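Local coordinates for acetyl xylan esterase (Metagenome, PDB 6XYC), which probably removes acetyl and feruloyl ester groups from xylans, as a bifunctional carbohydrate esterase of the alpha/beta-hydrolase clan, at residues S60-A65 with T118-G123; S256-G261 with T269-D274. All blocks are in the same frame, centred on the assembly; numbering follows the deposited sequence.

Contact 1. Residues S60-A65 with T118-G123; sequences SASIGA and TGFSSG. With AES (4-(2-aminoethyl)benzenesulfonyl fluoride), chain B.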
ATOM      1  N   SER A  60     -11.983   2.526  -1.643  1.00 23.26           N
ATOM      2  CA  SER A  60     -12.572   3.832  -1.356  1.00 25.42           C
ATOM      3  C   SER A  60     -13.769   3.699  -0.428  1.00 25.30           C
ATOM      4  O   SER A  60     -13.929   4.487   0.514  1.00 26.93           O
ATOM      5  CB  SER A  60     -12.983   4.522  -2.658  1.00 25.09           C
ATOM      6  OG  SER A  60     -11.850   4.851  -3.440  1.00 29.65           O
ATOM      7  N   ALA A  61     -14.633   2.714  -0.691  1.00 26.63           N
ATOM      8  CA  ALA A  61     -15.780   2.494   0.181  1.00 26.71           C
ATOM      9  C   ALA A  61     -15.341   2.059   1.569  1.00 27.72           C
ATOM     10  O   ALA A  61     -16.019   2.366   2.555  1.00 29.09           O
ATOM     11  CB  ALA A  61     -16.710   1.441  -0.413  1.00 27.11           C
ATOM     12  N   SER A  62     -14.208   1.359   1.669  1.00 29.03           N
ATOM     13  CA  SER A  62     -13.791   0.795   2.949  1.00 28.86           C
ATOM     14  C   SER A  62     -13.146   1.839   3.853  1.00 29.31           C
ATOM     15  O   SER A  62     -13.456   1.899   5.046  1.00 33.51           O
ATOM     16  CB  SER A  62     -12.817  -0.358   2.724  1.00 30.56           C
ATOM     17  OG  SER A  62     -13.445  -1.424   2.037  1.00 32.11           O
ATOM     18  N   ILE A  63     -12.239   2.662   3.318  1.00 30.76           N
ATOM     19  CA  ILE A  63     -11.482   3.579   4.169  1.00 30.13           C
ATOM     20  C   ILE A  63     -11.366   4.976   3.572  1.00 30.72           C
ATOM     21  O   ILE A  63     -10.576   5.797   4.048  1.00 34.27           O
ATOM     22  CB  ILE A  63     -10.078   3.013   4.460  1.00 30.80           C
ATOM     23  CG1 ILE A  63      -9.180   3.127   3.218  1.00 30.26           C
ATOM     24  CG2 ILE A  63     -10.154   1.557   4.902  1.00 31.67           C
ATOM     25  CD1 ILE A  63      -7.860   2.391   3.310  1.00 30.46           C
ATOM     26  N   GLY A  64     -12.144   5.264   2.533  1.00 31.31           N
ATOM     27  CA  GLY A  64     -12.027   6.558   1.884  1.00 28.50           C
ATOM     28  C   GLY A  64     -12.672   7.670   2.682  1.00 29.17           C
ATOM     29  O   GLY A  64     -12.105   8.759   2.819  1.00 29.24           O
ATOM     30  N   ALA A  65     -13.858   7.416   3.229  1.00 26.07           N
ATOM     31  CA  ALA A  65     -14.594   8.472   3.914  1.00 30.03           C
ATOM     32  C   ALA A  65     -13.813   9.076   5.075  1.00 30.92           C
ATOM     33  O   ALA A  65     -13.700  10.310   5.132  1.00 31.93           O
ATOM     34  CB  ALA A  65     -15.951   7.940   4.389  1.00 32.67           C
ATOM     35  N   THR A 118      -1.568   3.976   2.021  1.00 22.08           N
ATOM     36  CA  THR A 118      -2.151   3.007   2.936  1.00 20.98           C
ATOM     37  C   THR A 118      -2.893   1.954   2.122  1.00 22.67           C
ATOM     38  O   THR A 118      -3.321   2.203   0.991  1.00 21.75           O
ATOM     39  CB  THR A 118      -3.108   3.678   3.938  1.00 21.09           C
ATOM     40  OG1 THR A 118      -3.616   2.712   4.861  1.00 24.57           O
ATOM     41  CG2 THR A 118      -4.267   4.354   3.212  1.00 22.63           C
ATOM     42  N   GLY A 119      -3.020   0.770   2.701  1.00 23.75           N
ATOM     43  CA  GLY A 119      -3.734  -0.319   2.062  1.00 22.47           C
ATOM     44  C   GLY A 119      -3.983  -1.399   3.087  1.00 23.12           C
ATOM     45  O   GLY A 119      -3.383  -1.399   4.170  1.00 22.65           O
ATOM     46  N   PHE A 120      -4.883  -2.327   2.754  1.00 22.92           N
ATOM     47  CA  PHE A 120      -5.165  -3.448   3.648  1.00 24.69           C
ATOM     48  C   PHE A 120      -4.805  -4.782   2.989  1.00 24.65           C
ATOM     49  O   PHE A 120      -4.978  -4.945   1.779  1.00 20.46           O
ATOM     50  CB  PHE A 120      -6.646  -3.431   4.144  1.00 25.83           C
ATOM     51  CG  PHE A 120      -7.686  -3.226   3.071  1.00 25.93           C
ATOM     52  CD1 PHE A 120      -8.020  -1.957   2.628  1.00 28.92           C
ATOM     53  CD2 PHE A 120      -8.367  -4.310   2.549  1.00 30.04           C
ATOM     54  CE1 PHE A 120      -8.978  -1.782   1.654  1.00 31.37           C
ATOM     55  CE2 PHE A 120      -9.329  -4.135   1.590  1.00 31.98           C
ATOM     56  CZ  PHE A 120      -9.635  -2.874   1.142  1.00 31.43           C
ATOM     57  N   SER A 121      -4.305  -5.733   3.798  1.00 24.48           N
ATOM     58  CA  SER A 121      -3.754  -7.000   3.345  1.00 24.11           C
ATOM     59  C   SER A 121      -2.770  -6.712   2.214  1.00 21.40           C
ATOM     60  O   SER A 121      -1.782  -5.991   2.412  1.00 21.02           O
ATOM     61  CB  SER A 121      -4.858  -7.968   2.923  1.00 23.90           C
ATOM     62  OG  SER A 121      -4.374  -9.299   2.975  1.00 27.20           O
ATOM     63  N   SER A 122      -2.996  -7.283   1.025  1.00 22.36           N
ATOM     64  CA  SER A 122      -2.000  -7.159  -0.031  1.00 21.17           C
ATOM     65  C   SER A 122      -1.782  -5.702  -0.387  1.00 21.56           C
ATOM     66  O   SER A 122      -0.693  -5.341  -0.836  1.00 23.76           O
ATOM     67  CB  SER A 122      -2.391  -7.986  -1.265  1.00 22.15           C
ATOM     68  OG  SER A 122      -3.663  -7.657  -1.770  1.00 24.91           O
ATOM     69  N   GLY A 123      -2.782  -4.844  -0.168  1.00 23.05           N
ATOM     70  CA  GLY A 123      -2.574  -3.416  -0.350  1.00 22.11           C
ATOM     71  C   GLY A 123      -1.711  -2.805   0.736  1.00 22.58           C
ATOM     72  O   GLY A 123      -0.990  -1.834   0.491  1.00 21.33           O
TER
HETATM   73  C3  AES B 701      -4.128 -13.940   1.845  1.00 36.99           C
HETATM   74  C2  AES B 701      -4.740 -12.731   1.984  1.00 40.03           C
HETATM   75  C1  AES B 701      -4.047 -11.594   1.700  1.00 28.39           C
HETATM   76  S   AES B 701      -4.907 -10.095   1.858  1.00 28.32           S
HETATM   77  O1S AES B 701      -4.930  -9.383   0.554  1.00 25.03           O
HETATM   78  O2S AES B 701      -6.328 -10.380   2.028  1.00 28.77           O
HETATM   79  C6  AES B 701      -2.755 -11.624   1.285  1.00 36.78           C
HETATM   80  C5  AES B 701      -2.132 -12.847   1.144  1.00 40.82           C
HETATM   81  C4  AES B 701      -2.824 -14.003   1.420  1.00 49.44           C
HETATM   82  C7  AES B 701      -2.128 -15.399   1.282  1.00 42.50           C
HETATM   83  C8  AES B 701      -0.842 -15.445   2.145  1.00 35.40           C
HETATM   84  N8  AES B 701      -0.462 -16.813   2.257  1.00 34.80           N
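O1S of the bound AES accepts a hydrogen bond from S122 N at 2.9 Å, with an N-H...O angle of 156°. The inhibitor's sulfur is covalently attached to S121 OG (1.5 Å). A49 N also hydrogen-bonds AES; with S122 N it is consistent with an oxyanion hole. H262 NE2, the probable catalytic base, is a further partner of AES. The sequence G119-F120-S121-S122-G123 and the positive phi of S121 fit a nucleophile elbow. A CB on G119 would come within 2.2 Å of G123 O, consistent with the need for a glycine at this place. Behind this turn the contact is largely apolar. I63 CD1 and T118 CG2 meet tip to tip at 4.1 Å. With chi1 at 48°, CG of F120 lies between its backbone N and carbonyl carbon, and the ring extends toward the helix. The same I63 methyl reaches the ring's edge, 4.4 Å from F120 CD1. S62 OG lies 4.2 Å from F120 CZ, while its hydrogen bond goes to M58 O. Helix 56-69 thus packs on strand 114-120: the axes of 60-65 and 118-120 come within 10.1 Å at 140° between their N-to-C directions. T118 also touches strand 39-45, and I63 and T118 both meet helix 269-284.

Contact 2. Residues S256-G261 with T269-D274; sequences SVPGGG and TQYFKD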
ATOM      1  N   SER A 256      -2.481  -3.217  17.926  1.00 25.74           N
ATOM      2  CA  SER A 256      -3.096  -4.534  17.871  1.00 27.11           C
ATOM      3  C   SER A 256      -4.565  -4.385  18.244  1.00 27.11           C
ATOM      4  O   SER A 256      -4.887  -3.770  19.264  1.00 27.11           O
ATOM      5  CB  SER A 256      -2.391  -5.496  18.832  1.00 30.26           C
ATOM      6  OG  SER A 256      -2.918  -6.806  18.720  1.00 31.51           O
ATOM      7  N   VAL A 257      -5.448  -4.930  17.413  1.00 24.39           N
ATOM      8  CA  VAL A 257      -6.893  -4.805  17.600  1.00 24.16           C
ATOM      9  C   VAL A 257      -7.377  -6.060  18.320  1.00 26.25           C
ATOM     10  O   VAL A 257      -7.346  -7.155  17.729  1.00 24.88           O
ATOM     11  CB  VAL A 257      -7.620  -4.615  16.261  1.00 24.52           C
ATOM     12  CG1 VAL A 257      -9.127  -4.507  16.484  1.00 24.68           C
ATOM     13  CG2 VAL A 257      -7.097  -3.376  15.530  1.00 23.78           C
ATOM     14  N   PRO A 258      -7.839  -5.961  19.573  1.00 28.03           N
ATOM     15  CA  PRO A 258      -8.266  -7.167  20.293  1.00 28.05           C
ATOM     16  C   PRO A 258      -9.539  -7.742  19.689  1.00 26.12           C
ATOM     17  O   PRO A 258     -10.518  -7.027  19.462  1.00 25.12           O
ATOM     18  CB  PRO A 258      -8.483  -6.677  21.731  1.00 30.34           C
ATOM     19  CG  PRO A 258      -8.786  -5.216  21.589  1.00 32.52           C
ATOM     20  CD  PRO A 258      -8.059  -4.732  20.356  1.00 29.01           C
ATOM     21  N   GLY A 259      -9.509  -9.045  19.418  1.00 29.75           N
ATOM     22  CA  GLY A 259     -10.610  -9.711  18.756  1.00 24.99           C
ATOM     23  C   GLY A 259     -10.784  -9.348  17.303  1.00 25.89           C
ATOM     24  O   GLY A 259     -11.731  -9.836  16.671  1.00 27.13           O
ATOM     25  N   GLY A 260      -9.906  -8.510  16.752  1.00 24.54           N
ATOM     26  CA  GLY A 260     -10.065  -8.061  15.384  1.00 23.60           C
ATOM     27  C   GLY A 260      -9.747  -9.163  14.384  1.00 23.80           C
ATOM     28  O   GLY A 260      -8.786  -9.918  14.533  1.00 23.01           O
ATOM     29  N   GLY A 261     -10.569  -9.233  13.353  1.00 24.20           N
ATOM     30  CA  GLY A 261     -10.355 -10.132  12.243  1.00 23.44           C
ATOM     31  C   GLY A 261      -9.589  -9.458  11.123  1.00 24.40           C
ATOM     32  O   GLY A 261      -8.871  -8.473  11.318  1.00 23.44           O
ATOM     33  N   THR A 269     -14.502   3.402  13.943  1.00 30.49           N
ATOM     34  CA  THR A 269     -14.162   4.797  14.204  1.00 29.38           C
ATOM     35  C   THR A 269     -12.820   4.919  14.916  1.00 28.14           C
ATOM     36  O   THR A 269     -11.998   5.770  14.565  1.00 27.84           O
ATOM     37  CB  THR A 269     -15.264   5.459  15.035  1.00 30.41           C
ATOM     38  OG1 THR A 269     -16.510   5.388  14.328  1.00 33.73           O
ATOM     39  CG2 THR A 269     -14.913   6.919  15.324  1.00 32.87           C
ATOM     40  N   GLN A 270     -12.578   4.066  15.910  1.00 28.12           N
ATOM     41  CA  GLN A 270     -11.378   4.192  16.728  1.00 29.25           C
ATOM     42  C   GLN A 270     -10.113   4.071  15.886  1.00 27.77           C
ATOM     43  O   GLN A 270      -9.216   4.918  15.966  1.00 28.13           O
ATOM     44  CB  GLN A 270     -11.402   3.132  17.828  1.00 30.98           C
ATOM     45  CG  GLN A 270     -10.057   2.848  18.453  1.00 29.97           C
ATOM     46  CD  GLN A 270     -10.179   1.973  19.687  1.00 31.73           C
ATOM     47  OE1 GLN A 270     -11.186   1.292  19.880  1.00 30.53           O
ATOM     48  NE2 GLN A 270      -9.153   1.992  20.531  1.00 36.17           N
ATOM     49  N   TYR A 271     -10.018   3.022  15.071  1.00 26.36           N
ATOM     50  CA  TYR A 271      -8.792   2.786  14.321  1.00 25.79           C
ATOM     51  C   TYR A 271      -8.723   3.617  13.053  1.00 26.99           C
ATOM     52  O   TYR A 271      -7.621   3.936  12.596  1.00 23.49           O
ATOM     53  CB  TYR A 271      -8.682   1.299  14.040  1.00 26.22           C
ATOM     54  CG  TYR A 271      -8.730   0.541  15.335  1.00 24.14           C
ATOM     55  CD1 TYR A 271      -7.716   0.679  16.273  1.00 26.46           C
ATOM     56  CD2 TYR A 271      -9.810  -0.269  15.661  1.00 25.96           C
ATOM     57  CE1 TYR A 271      -7.757   0.001  17.470  1.00 26.06           C
ATOM     58  CE2 TYR A 271      -9.859  -0.951  16.861  1.00 25.03           C
ATOM     59  CZ  TYR A 271      -8.824  -0.809  17.762  1.00 27.64           C
ATOM     60  OH  TYR A 271      -8.864  -1.481  18.957  1.00 27.67           O
ATOM     61  N   PHE A 272      -9.868   4.004  12.488  1.00 25.61           N
ATOM     62  CA  PHE A 272      -9.848   5.063  11.483  1.00 25.98           C
ATOM     63  C   PHE A 272      -9.249   6.340  12.065  1.00 27.22           C
ATOM     64  O   PHE A 272      -8.457   7.020  11.404  1.00 26.26           O
ATOM     65  CB  PHE A 272     -11.258   5.338  10.962  1.00 27.61           C
ATOM     66  CG  PHE A 272     -11.815   4.260  10.072  1.00 27.79           C
ATOM     67  CD1 PHE A 272     -11.001   3.296   9.491  1.00 28.15           C
ATOM     68  CD2 PHE A 272     -13.171   4.226   9.809  1.00 27.71           C
ATOM     69  CE1 PHE A 272     -11.542   2.309   8.674  1.00 28.75           C
ATOM     70  CE2 PHE A 272     -13.718   3.254   8.994  1.00 28.82           C
ATOM     71  CZ  PHE A 272     -12.904   2.290   8.424  1.00 27.78           C
ATOM     72  N   LYS A 273      -9.622   6.685  13.307  1.00 26.20           N
ATOM     73  CA  LYS A 273      -9.056   7.866  13.950  1.00 27.90           C
ATOM     74  C   LYS A 273      -7.553   7.709  14.143  1.00 28.14           C
ATOM     75  O   LYS A 273      -6.793   8.667  13.953  1.00 26.85           O
ATOM     76  CB  LYS A 273      -9.743   8.126  15.291  1.00 30.65           C
ATOM     77  CG  LYS A 273      -9.389   9.476  15.928  1.00 33.60           C
ATOM     78  CD  LYS A 273     -10.114   9.686  17.260  1.00 35.23           C
ATOM     79  CE  LYS A 273      -9.251  10.436  18.275  1.00 45.57           C
ATOM     80  NZ  LYS A 273      -8.668  11.696  17.733  1.00 49.40           N
ATOM     81  N   ASP A 274      -7.099   6.507  14.521  1.00 27.80           N
ATOM     82  CA  ASP A 274      -5.662   6.266  14.604  1.00 28.17           C
ATOM     83  C   ASP A 274      -4.990   6.575  13.273  1.00 27.83           C
ATOM     84  O   ASP A 274      -3.931   7.215  13.238  1.00 26.34           O
ATOM     85  CB  ASP A 274      -5.380   4.818  15.015  1.00 29.04           C
ATOM     86  CG  ASP A 274      -5.781   4.521  16.447  1.00 30.83           C
ATOM     87  OD1 ASP A 274      -5.746   5.440  17.293  1.00 29.74           O
ATOM     88  OD2 ASP A 274      -6.113   3.351  16.730  1.00 30.84           O
TER
HETATM   89  O   HOH W   1      -6.311  -1.648  20.313  1.00 30.28           O
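With chi1 at -57°, CG of Y271 stands anti to its own carbonyl carbon and the ring extends from the helix to V257. There chi1 of 179° sets CG1 anti to the backbone N and CG2 anti to the carbonyl carbon, turning both methyls to the tyrosine. CG2 of V257 makes a CH-pi contact, 3.8 Å from the centroid of the Y271 ring and only 10° off its normal. V257 CG1 lies 3.7 Å from Y271 CE2, toward the phenol end. On the opposite face, Q270 CG sits over the centre of the Y271 ring, 3.7 Å above its plane, so aliphatic groups cover both faces. P258 CD approaches the phenol oxygen, Y271 OH, at 3.6 Å. That hydroxyl also hydrogen-bonds a water at 2.9 Å from Y271 OH, and the water donates to S256 O at 2.8 Å, linking helix and strand. A phenylalanine here would probably keep the CH-pi contact with V257 but leave the water without its tyrosine partner, breaking the polar bridge. The chain then leaves the strand through a type II beta turn from V257 to G260, whose third residue, G259, has positive phi. The contact thus fastens the start of helix 269-284 to the end of strand 252-257, which pairs in parallel with strand 222-227; Y271 also touches I255 and, on strand 164-168, W168.

How the contacts relate
The two contacts come in series along the chain, contact 1 closing before contact 2 opens, and their centres lie about 14 Å apart. They nevertheless touch: F272 of helix 269-284 packs its CZ 3.4 Å from S62 O, and its CE1 4.1 Å from I63 CG2. Both reach the same mixed sheet, contact 1 at strand 114-120 and contact 2 at strand 252-257, with strands 164-168 and 222-227 between them. Helices 56-69 and 269-284 therefore pack against each other as well as on the sheet. Contact 1 carries S121, and segment 256-261 leads straight into H262, its probable partner in a Ser-His-Asp triad with D230.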